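PDB 2OX9: collectin placenta 1 from Mus musculus, which binds the leukocyte cell-surface glycan Lewis(x) through a calcium-dependent C-type lectin carbohydrate-recognition domain. Local coordinates for residues C16-L21 against K30-D35; V41-N44 against E48-W51; S73-L78 against K86-G91. One frame throughout, in Å; residues are numbered along the deposited sequence.

Interaction 1 (C16-L21 against K30-D35)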
loop_
_atom_site.group_PDB
_atom_site.type_symbol
_atom_site.label_atom_id
_atom_site.label_comp_id
_atom_site.label_asym_id
_atom_site.label_seq_id
_atom_site.Cartn_x
_atom_site.Cartn_y
_atom_site.Cartn_z
ATOM N N CYS A 16 3.734 -5.196 13.289
ATOM C CA CYS A 16 5.010 -5.487 12.649
ATOM C C CYS A 16 4.861 -5.241 11.161
ATOM O O CYS A 16 3.870 -5.652 10.552
ATOM C CB CYS A 16 5.417 -6.939 12.873
ATOM S SG CYS A 16 5.671 -7.352 14.621
ATOM N N TYR A 17 5.861 -4.590 10.577
ATOM C CA TYR A 17 5.823 -4.266 9.163
ATOM C C TYR A 17 7.037 -4.785 8.431
ATOM O O TYR A 17 8.138 -4.844 8.989
ATOM C CB TYR A 17 5.759 -2.751 8.964
ATOM C CG TYR A 17 4.623 -2.073 9.695
ATOM C CD1 TYR A 17 4.654 -1.918 11.077
ATOM C CD2 TYR A 17 3.517 -1.586 9.001
ATOM C CE1 TYR A 17 3.613 -1.290 11.755
ATOM C CE2 TYR A 17 2.470 -0.954 9.667
ATOM C CZ TYR A 17 2.527 -0.810 11.046
ATOM O OH TYR A 17 1.503 -0.176 11.708
ATOM N N TYR A 18 6.818 -5.148 7.174
ATOM C CA TYR A 18 7.874 -5.645 6.314
ATOM C C TYR A 18 7.961 -4.735 5.091
ATOM O O TYR A 18 7.018 -4.647 4.299
ATOM C CB TYR A 18 7.572 -7.083 5.876
ATOM C CG TYR A 18 8.584 -7.632 4.892
ATOM C CD1 TYR A 18 9.913 -7.822 5.268
ATOM C CD2 TYR A 18 8.221 -7.935 3.577
ATOM C CE1 TYR A 18 10.857 -8.297 4.361
ATOM C CE2 TYR A 18 9.161 -8.413 2.660
ATOM C CZ TYR A 18 10.476 -8.590 3.060
ATOM O OH TYR A 18 11.418 -9.064 2.166
ATOM N N PHE A 19 9.087 -4.044 4.952
ATOM C CA PHE A 19 9.301 -3.160 3.815
ATOM C C PHE A 19 10.109 -3.975 2.808
ATOM O O PHE A 19 11.322 -4.134 2.933
ATOM C CB PHE A 19 10.038 -1.905 4.277
ATOM C CG PHE A 19 9.271 -1.108 5.287
ATOM C CD1 PHE A 19 9.387 -1.385 6.648
ATOM C CD2 PHE A 19 8.404 -0.106 4.878
ATOM C CE1 PHE A 19 8.649 -0.677 7.589
ATOM C CE2 PHE A 19 7.660 0.616 5.807
ATOM C CZ PHE A 19 7.783 0.326 7.172
ATOM N N SER A 20 9.397 -4.514 1.824
ATOM C CA SER A 20 9.964 -5.396 0.817
ATOM C C SER A 20 11.161 -4.950 -0.003
ATOM O O SER A 20 11.367 -3.770 -0.275
ATOM C CB SER A 20 8.873 -5.820 -0.165
ATOM O OG SER A 20 8.776 -4.890 -1.228
ATOM N N LEU A 21 11.956 -5.945 -0.381
ATOM C CA LEU A 21 13.097 -5.748 -1.247
ATOM C C LEU A 21 12.592 -6.364 -2.544
ATOM O O LEU A 21 13.163 -6.165 -3.616
ATOM C CB LEU A 21 14.315 -6.508 -0.735
ATOM C CG LEU A 21 14.928 -5.944 0.547
ATOM C CD1 LEU A 21 16.216 -6.696 0.859
ATOM C CD2 LEU A 21 15.209 -4.459 0.375
ATOM N N LYS A 30 0.069 -8.875 -2.842
ATOM C CA LYS A 30 -1.013 -9.263 -1.941
ATOM C C LYS A 30 -0.821 -10.712 -1.514
ATOM O O LYS A 30 -1.008 -11.067 -0.355
ATOM C CB LYS A 30 -2.346 -9.106 -2.678
ATOM C CG LYS A 30 -3.556 -9.639 -1.940
ATOM C CD LYS A 30 -4.839 -9.191 -2.638
ATOM C CE LYS A 30 -6.074 -9.715 -1.920
ATOM N NZ LYS A 30 -7.322 -9.093 -2.459
ATOM N N LEU A 31 -0.428 -11.542 -2.471
ATOM C CA LEU A 31 -0.211 -12.962 -2.228
ATOM C C LEU A 31 0.982 -13.208 -1.310
ATOM O O LEU A 31 0.946 -14.095 -0.462
ATOM C CB LEU A 31 0.037 -13.680 -3.547
ATOM C CG LEU A 31 0.073 -15.199 -3.440
ATOM C CD1 LEU A 31 -1.355 -15.704 -3.512
ATOM C CD2 LEU A 31 0.918 -15.794 -4.574
ATOM N N PHE A 32 2.038 -12.421 -1.501
ATOM C CA PHE A 32 3.259 -12.549 -0.713
ATOM C C PHE A 32 2.984 -12.310 0.769
ATOM O O PHE A 32 3.412 -13.086 1.621
ATOM C CB PHE A 32 4.292 -11.543 -1.221
ATOM C CG PHE A 32 5.606 -11.605 -0.508
ATOM C CD1 PHE A 32 6.676 -12.298 -1.061
ATOM C CD2 PHE A 32 5.791 -10.932 0.697
ATOM C CE1 PHE A 32 7.922 -12.316 -0.424
ATOM C CE2 PHE A 32 7.029 -10.944 1.339
ATOM C CZ PHE A 32 8.096 -11.637 0.774
ATOM N N CYS A 33 2.280 -11.225 1.076
ATOM C CA CYS A 33 1.956 -10.907 2.460
ATOM C C CYS A 33 1.051 -11.970 3.084
ATOM O O CYS A 33 1.159 -12.263 4.278
ATOM C CB CYS A 33 1.264 -9.538 2.563
ATOM S SG CYS A 33 2.275 -8.099 2.083
ATOM N N GLU A 34 0.151 -12.538 2.289
ATOM C CA GLU A 34 -0.753 -13.567 2.803
ATOM C C GLU A 34 0.041 -14.806 3.216
ATOM O O GLU A 34 -0.295 -15.475 4.196
ATOM C CB GLU A 34 -1.800 -13.935 1.747
ATOM C CG GLU A 34 -2.715 -12.777 1.373
ATOM C CD GLU A 34 -3.686 -13.134 0.266
ATOM O OE1 GLU A 34 -3.383 -14.076 -0.498
ATOM O OE2 GLU A 34 -4.740 -12.463 0.151
ATOM N N ASP A 35 1.102 -15.100 2.472
ATOM C CA ASP A 35 1.952 -16.248 2.772
ATOM C C ASP A 35 2.687 -16.047 4.092
ATOM O O ASP A 35 3.157 -17.013 4.700
ATOM C CB ASP A 35 2.965 -16.464 1.641
ATOM C CG ASP A 35 4.171 -17.299 2.074
ATOM O OD1 ASP A 35 5.043 -16.782 2.812
ATOM O OD2 ASP A 35 4.251 -18.479 1.675
#
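Tyr18 and Cys33 mark the nearest approach of the two backbones, with their CA atoms 8.8 Å apart, as strand 15-19 passes helix 26-35. The two elements belong to the C-type lectin fold, in which this strand pairs with strand 125-131 near the chain ends and the helix packs beside the sheet. The spacing is too wide for backbone contact. Two aromatic side chains bridge it instead.

Tyr18 reaches out from the strand and Phe32 from the helix. Both side chains start toward the other segment. Each has CG anti to its own backbone N, with chi1 at 176° in Tyr18 and -178° in Phe32. The side chains cross at about a right angle, yet the ring planes are tilted by only 15°. The rings are slid well apart, with centroids 5.8 Å from each other, so they barely overlap. They meet obliquely, chiefly through one carbon of each, and do not form a full stack. The buried area is small, 82 Å² over both sides, and both residues remain partly exposed.

The polar end of Tyr18 is held from outside the pair: its OH is hydrogen-bonded to Glu22 OE1. The Phe32 ring also touches Glu22 and makes a cation-pi contact with Lys36. One face of the Tyr18 ring has the backbone N of Ser20 above it, offset toward the rim. The disulfide from Cys33 to Cys128 ties the helix covalently to strand 125-131. That strand is joined in turn to strand 15-19 by backbone hydrogen bonding between Cys128 and Tyr18. The tightest point of the aromatic pair is Tyr18 CE2 against Phe32 CE2 at 3.6 Å, with Phe32 CZ slightly farther from Tyr18 CE2 at 3.9 Å.

Interaction 2 (V41-N44 against E48-W51); sequences VFIN and EQQW. With CA (calcium ion), chain L.
A calcium ion bridges the loop and the helix here, and Glu48 grips both the ion and the loop backbone. Its OE1 binds calcium at 2.5 Å. Its OE2 accepts the backbone N-H of Asn44 at 3.0 Å, in a nearly straight bond of 167°. That N-H meets OE2 on the anti side, 30° out of the carboxylate plane. The Glu48 chain is fully extended, with CG anti to the backbone N (chi1 -175°), which carries the carboxylate from the helix to the ion.

The loop supplies Phe42 O at 2.3 Å from calcium and Asn44 OD1 at 2.6 Å. The Asn44 amide lies alongside the Glu48 carboxylate, the two planes nearly coplanar. Phe42 O and Asn44 OD1 are 3.0 Å apart, and their shared ion accounts for two acceptors lying so close. Two waters also bind it, and Glu129 completes the protein ligands. Tyr17 OH is hydrogen-bonded to Glu48 OE1.

Away from the metal, Ile43 CG2 and CD1 both rest on Gln49 OE1, each at 3.5 Å. That oxygen accepts a hydrogen bond from Trp115 NE1. This is an auxiliary calcium site of the C-type lectin fold, distinct from the calcium in the glycan pocket.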
loop_
_atom_site.group_PDB
_atom_site.type_symbol
_atom_site.label_atom_id
_atom_site.label_comp_id
_atom_site.label_asym_id
_atom_site.label_seq_id
_atom_site.Cartn_x
_atom_site.Cartn_y
_atom_site.Cartn_z
ATOM N N VAL A 41 -0.133 -3.400 3.760
ATOM C CA VAL A 41 -0.388 -2.370 4.763
ATOM C C VAL A 41 -1.640 -1.482 4.651
ATOM O O VAL A 41 -1.986 -0.966 3.575
ATOM C CB VAL A 41 0.867 -1.437 4.904
ATOM C CG1 VAL A 41 0.896 -0.411 3.759
ATOM C CG2 VAL A 41 0.851 -0.748 6.254
ATOM N N PHE A 42 -2.322 -1.330 5.781
ATOM C CA PHE A 42 -3.495 -0.457 5.890
ATOM C C PHE A 42 -2.992 0.732 6.705
ATOM O O PHE A 42 -2.578 0.574 7.850
ATOM C CB PHE A 42 -4.639 -1.128 6.665
ATOM C CG PHE A 42 -5.188 -2.371 6.014
ATOM C CD1 PHE A 42 -6.064 -3.199 6.716
ATOM C CD2 PHE A 42 -4.832 -2.723 4.716
ATOM C CE1 PHE A 42 -6.569 -4.352 6.142
ATOM C CE2 PHE A 42 -5.337 -3.882 4.130
ATOM C CZ PHE A 42 -6.210 -4.699 4.851
ATOM N N ILE A 43 -3.025 1.921 6.122
ATOM C CA ILE A 43 -2.543 3.109 6.825
ATOM C C ILE A 43 -3.756 3.846 7.389
ATOM O O ILE A 43 -4.482 4.507 6.651
ATOM C CB ILE A 43 -1.748 4.008 5.861
ATOM C CG1 ILE A 43 -0.628 3.181 5.209
ATOM C CG2 ILE A 43 -1.159 5.204 6.612
ATOM C CD1 ILE A 43 0.180 3.940 4.171
ATOM N N ASN A 44 -3.953 3.725 8.703
ATOM C CA ASN A 44 -5.105 4.307 9.385
ATOM C C ASN A 44 -4.927 5.643 10.112
ATOM O O ASN A 44 -5.888 6.156 10.680
ATOM C CB ASN A 44 -5.659 3.298 10.400
ATOM C CG ASN A 44 -5.611 1.867 9.898
ATOM O OD1 ASN A 44 -4.568 1.202 9.949
ATOM N ND2 ASN A 44 -6.742 1.386 9.400
ATOM N N GLU A 48 0.969 6.650 11.792
ATOM C CA GLU A 48 1.415 5.429 11.129
ATOM C C GLU A 48 1.992 5.809 9.760
ATOM O O GLU A 48 2.968 5.225 9.298
ATOM C CB GLU A 48 0.247 4.442 10.956
ATOM C CG GLU A 48 0.673 3.090 10.383
ATOM C CD GLU A 48 -0.476 2.101 10.238
ATOM O OE1 GLU A 48 -0.197 0.890 10.123
ATOM O OE2 GLU A 48 -1.651 2.527 10.220
ATOM N N GLN A 49 1.378 6.804 9.128
ATOM C CA GLN A 49 1.821 7.284 7.819
ATOM C C GLN A 49 3.225 7.870 7.887
ATOM O O GLN A 49 4.059 7.608 7.022
ATOM C CB GLN A 49 0.857 8.363 7.295
ATOM C CG GLN A 49 1.351 9.104 6.062
ATOM C CD GLN A 49 1.541 8.196 4.867
ATOM O OE1 GLN A 49 0.671 7.385 4.537
ATOM N NE2 GLN A 49 2.676 8.336 4.197
ATOM N N GLN A 50 3.465 8.685 8.907
ATOM C CA GLN A 50 4.757 9.323 9.100
ATOM C C GLN A 50 5.853 8.297 9.360
ATOM O O GLN A 50 6.956 8.406 8.815
ATOM C CB GLN A 50 4.697 10.295 10.274
ATOM C CG GLN A 50 4.798 11.769 9.888
ATOM C CD GLN A 50 6.049 12.089 9.077
ATOM O OE1 GLN A 50 7.171 11.777 9.486
ATOM N NE2 GLN A 50 5.859 12.716 7.920
ATOM N N TRP A 51 5.553 7.321 10.209
ATOM C CA TRP A 51 6.513 6.272 10.546
ATOM C C TRP A 51 6.829 5.467 9.285
ATOM O O TRP A 51 7.975 5.083 9.048
ATOM C CB TRP A 51 5.924 5.347 11.612
ATOM C CG TRP A 51 6.873 4.305 12.108
ATOM C CD1 TRP A 51 7.862 4.466 13.032
ATOM C CD2 TRP A 51 6.943 2.946 11.675
ATOM N NE1 TRP A 51 8.548 3.287 13.206
ATOM C CE2 TRP A 51 8.007 2.337 12.380
ATOM C CE3 TRP A 51 6.213 2.182 10.756
ATOM C CZ2 TRP A 51 8.360 1.002 12.192
ATOM C CZ3 TRP A 51 6.568 0.846 10.568
ATOM C CH2 TRP A 51 7.629 0.273 11.282
HETATM CA CA CA L . -2.415 -0.263 9.976
HETATM O O HOH W 1 -2.776 -0.298 12.185
HETATM O O HOH W 2 -4.265 -1.748 9.946
#

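Interaction 3 (S73-L78 against K86-G91). With FUC (alpha-L-fucopyranose), chain E.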
loop_
_atom_site.group_PDB
_atom_site.type_symbol
_atom_site.label_atom_id
_atom_site.label_comp_id
_atom_site.label_asym_id
_atom_site.label_seq_id
_atom_site.Cartn_x
_atom_site.Cartn_y
_atom_site.Cartn_z
ATOM N N SER A 73 -13.417 4.755 -8.056
ATOM C CA SER A 73 -13.487 5.895 -7.140
ATOM C C SER A 73 -13.916 5.578 -5.718
ATOM O O SER A 73 -13.914 6.456 -4.856
ATOM C CB SER A 73 -14.384 6.994 -7.711
ATOM O OG SER A 73 -13.739 7.641 -8.794
ATOM N N GLU A 74 -14.284 4.326 -5.474
ATOM C CA GLU A 74 -14.694 3.893 -4.142
ATOM C C GLU A 74 -13.517 3.114 -3.568
ATOM O O GLU A 74 -13.431 1.898 -3.725
ATOM C CB GLU A 74 -15.934 3.000 -4.246
ATOM C CG GLU A 74 -16.508 2.519 -2.921
ATOM C CD GLU A 74 -17.823 1.776 -3.109
ATOM O OE1 GLU A 74 -18.339 1.201 -2.126
ATOM O OE2 GLU A 74 -18.345 1.770 -4.244
ATOM N N TRP A 75 -12.605 3.830 -2.917
ATOM C CA TRP A 75 -11.406 3.227 -2.348
ATOM C C TRP A 75 -11.616 2.563 -0.996
ATOM O O TRP A 75 -12.176 3.159 -0.088
ATOM C CB TRP A 75 -10.294 4.287 -2.250
ATOM C CG TRP A 75 -9.795 4.730 -3.590
ATOM C CD1 TRP A 75 -10.309 5.729 -4.370
ATOM C CD2 TRP A 75 -8.706 4.163 -4.330
ATOM N NE1 TRP A 75 -9.604 5.817 -5.548
ATOM C CE2 TRP A 75 -8.616 4.869 -5.549
ATOM C CE3 TRP A 75 -7.795 3.125 -4.080
ATOM C CZ2 TRP A 75 -7.652 4.572 -6.518
ATOM C CZ3 TRP A 75 -6.840 2.830 -5.041
ATOM C CH2 TRP A 75 -6.775 3.554 -6.249
ATOM N N LYS A 76 -11.157 1.321 -0.869
ATOM C CA LYS A 76 -11.302 0.571 0.371
ATOM C C LYS A 76 -10.057 -0.257 0.608
ATOM O O LYS A 76 -9.347 -0.601 -0.330
ATOM C CB LYS A 76 -12.485 -0.406 0.294
ATOM C CG LYS A 76 -13.813 0.187 -0.134
ATOM C CD LYS A 76 -14.826 -0.933 -0.331
ATOM C CE LYS A 76 -16.191 -0.397 -0.719
ATOM N NZ LYS A 76 -17.184 -1.505 -0.853
ATOM N N TRP A 77 -9.809 -0.591 1.866
ATOM C CA TRP A 77 -8.666 -1.422 2.219
ATOM C C TRP A 77 -9.064 -2.862 1.899
ATOM O O TRP A 77 -10.253 -3.176 1.769
ATOM C CB TRP A 77 -8.332 -1.259 3.701
ATOM C CG TRP A 77 -7.898 0.143 4.048
ATOM C CD1 TRP A 77 -8.635 1.099 4.700
ATOM C CD2 TRP A 77 -6.650 0.760 3.715
ATOM N NE1 TRP A 77 -7.922 2.270 4.788
ATOM C CE2 TRP A 77 -6.700 2.091 4.192
ATOM C CE3 TRP A 77 -5.491 0.319 3.056
ATOM C CZ2 TRP A 77 -5.636 2.984 4.030
ATOM C CZ3 TRP A 77 -4.431 1.208 2.895
ATOM C CH2 TRP A 77 -4.515 2.527 3.382
ATOM N N LEU A 78 -8.082 -3.734 1.755
ATOM C CA LEU A 78 -8.348 -5.118 1.414
ATOM C C LEU A 78 -9.371 -5.817 2.301
ATOM O O LEU A 78 -10.063 -6.739 1.852
ATOM C CB LEU A 78 -7.044 -5.901 1.420
ATOM C CG LEU A 78 -6.081 -5.448 0.328
ATOM C CD1 LEU A 78 -4.862 -6.347 0.337
ATOM C CD2 LEU A 78 -6.774 -5.510 -1.021
ATOM N N LYS A 86 -6.554 9.720 4.678
ATOM C CA LYS A 86 -6.074 9.654 3.292
ATOM C C LYS A 86 -4.848 10.540 3.121
ATOM O O LYS A 86 -4.686 11.520 3.841
ATOM C CB LYS A 86 -7.150 10.154 2.318
ATOM C CG LYS A 86 -8.560 9.722 2.639
ATOM C CD LYS A 86 -9.566 10.410 1.726
ATOM C CE LYS A 86 -10.998 10.143 2.201
ATOM N NZ LYS A 86 -12.031 10.643 1.249
ATOM N N ASN A 87 -3.996 10.215 2.152
ATOM C CA ASN A 87 -2.808 11.023 1.912
ATOM C C ASN A 87 -2.472 11.073 0.429
ATOM O O ASN A 87 -1.315 10.952 0.053
ATOM C CB ASN A 87 -1.621 10.464 2.714
ATOM C CG ASN A 87 -0.428 11.420 2.756
ATOM O OD1 ASN A 87 -0.592 12.643 2.792
ATOM N ND2 ASN A 87 0.778 10.860 2.780
ATOM N N TRP A 88 -3.487 11.231 -0.418
ATOM C CA TRP A 88 -3.242 11.311 -1.854
ATOM C C TRP A 88 -2.457 12.569 -2.162
ATOM O O TRP A 88 -2.619 13.579 -1.493
ATOM C CB TRP A 88 -4.546 11.410 -2.659
ATOM C CG TRP A 88 -5.483 10.261 -2.509
ATOM C CD1 TRP A 88 -6.642 10.243 -1.797
ATOM C CD2 TRP A 88 -5.366 8.975 -3.123
ATOM N NE1 TRP A 88 -7.264 9.022 -1.934
ATOM C CE2 TRP A 88 -6.500 8.225 -2.742
ATOM C CE3 TRP A 88 -4.414 8.384 -3.963
ATOM C CZ2 TRP A 88 -6.710 6.908 -3.172
ATOM C CZ3 TRP A 88 -4.621 7.072 -4.393
ATOM C CH2 TRP A 88 -5.762 6.351 -3.995
ATOM N N LYS A 89 -1.611 12.497 -3.181
ATOM C CA LYS A 89 -0.866 13.659 -3.629
ATOM C C LYS A 89 -1.949 14.490 -4.331
ATOM O O LYS A 89 -2.926 13.931 -4.834
ATOM C CB LYS A 89 0.208 13.240 -4.635
ATOM C CG LYS A 89 0.929 14.409 -5.309
ATOM C CD LYS A 89 1.920 13.910 -6.345
ATOM C CE LYS A 89 2.591 15.058 -7.076
ATOM N NZ LYS A 89 3.514 14.556 -8.121
ATOM N N ALA A 90 -1.788 15.808 -4.365
ATOM C CA ALA A 90 -2.780 16.664 -5.006
ATOM C C ALA A 90 -2.941 16.283 -6.475
ATOM O O ALA A 90 -1.957 16.149 -7.201
ATOM C CB ALA A 90 -2.360 18.131 -4.885
ATOM N N GLY A 91 -4.184 16.110 -6.913
ATOM C CA GLY A 91 -4.428 15.736 -8.295
ATOM C C GLY A 91 -4.699 14.249 -8.432
ATOM O O GLY A 91 -5.282 13.800 -9.419
HETATM C C1 FUC E . 3.960 13.143 -11.598
HETATM C C2 FUC E . 3.106 14.395 -11.836
HETATM C C3 FUC E . 1.649 14.004 -12.066
HETATM C C4 FUC E . 1.145 13.151 -10.903
HETATM C C5 FUC E . 2.047 11.926 -10.733
HETATM C C6 FUC E . 1.648 11.078 -9.534
HETATM O O2 FUC E . 3.588 15.095 -12.973
HETATM O O3 FUC E . 0.855 15.172 -12.193
HETATM O O4 FUC E . 1.154 13.918 -9.708
HETATM O O5 FUC E . 3.418 12.344 -10.534
#
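This is an edge-to-face aromatic contact between two tryptophans, joining Trp75, next to strand 76-77, to the loop before strand 106-109. Trp88 presents the edge of its six-membered ring to the face of Trp75. The planes stand at 65° and the six-membered ring centroids are 4.7 Å apart. Trp88 CH2 sits over the centre of the Trp75 ring and meets its CE2 at 3.6 Å. The neighbouring CZ2 of Trp88 lies over the junction of the two Trp75 rings, 3.6 Å from Trp75 CD2. The CZ2-CH2 side of the Trp88 benzo ring makes the close contacts.

Both side chains set out toward the opposing segment. Both tryptophans touch Leu66 of strand 66-67 and Ala107 of strand 106-109. Trp75 also packs on Asp117. The pair belongs to the long-loop region of the C-type lectin fold, where the sugar and three of the four calcium ions are bound. The Trp75 side chain is about 4 Å from a calcium ion. The Trp88 side chain is about 8 Å from the bound galactose.

Next to Trp88 along the chain, Lys89 belongs to the glycan pocket. Its side chain is stretched out, with CG anti to the backbone N (chi1 172°), and ends at the fucose. Lys89 NZ donates a hydrogen bond of 2.9 Å to fucose O4 and a weak one of 3.3 Å to fucose O5. Backbone hydrogen bonding of Asn87 and Lys89 with Trp115 ties this loop to strand 115-118 on both sides of Trp88.

The three contacts follow one another along the chain, each closing before the next opens. Interactions 1 and 2 have centres about 15 Å apart. They meet where Tyr17 of strand 15-19 reaches Glu48 and Trp51 of helix 46-54. Interactions 2 and 3, with centres about 13 Å apart, join through Trp77, whose ring packs against Val41, Phe42 and Ile43. Interactions 1 and 3 lie on opposite sides of the chain's centre, with centres about 20 Å apart. Strand 125-131 pairs with strand 15-19 and contributes Glu129 to the calcium site of interaction 2. The series thus runs from the end of the domain near the termini, past an auxiliary calcium, to the glycan-binding end.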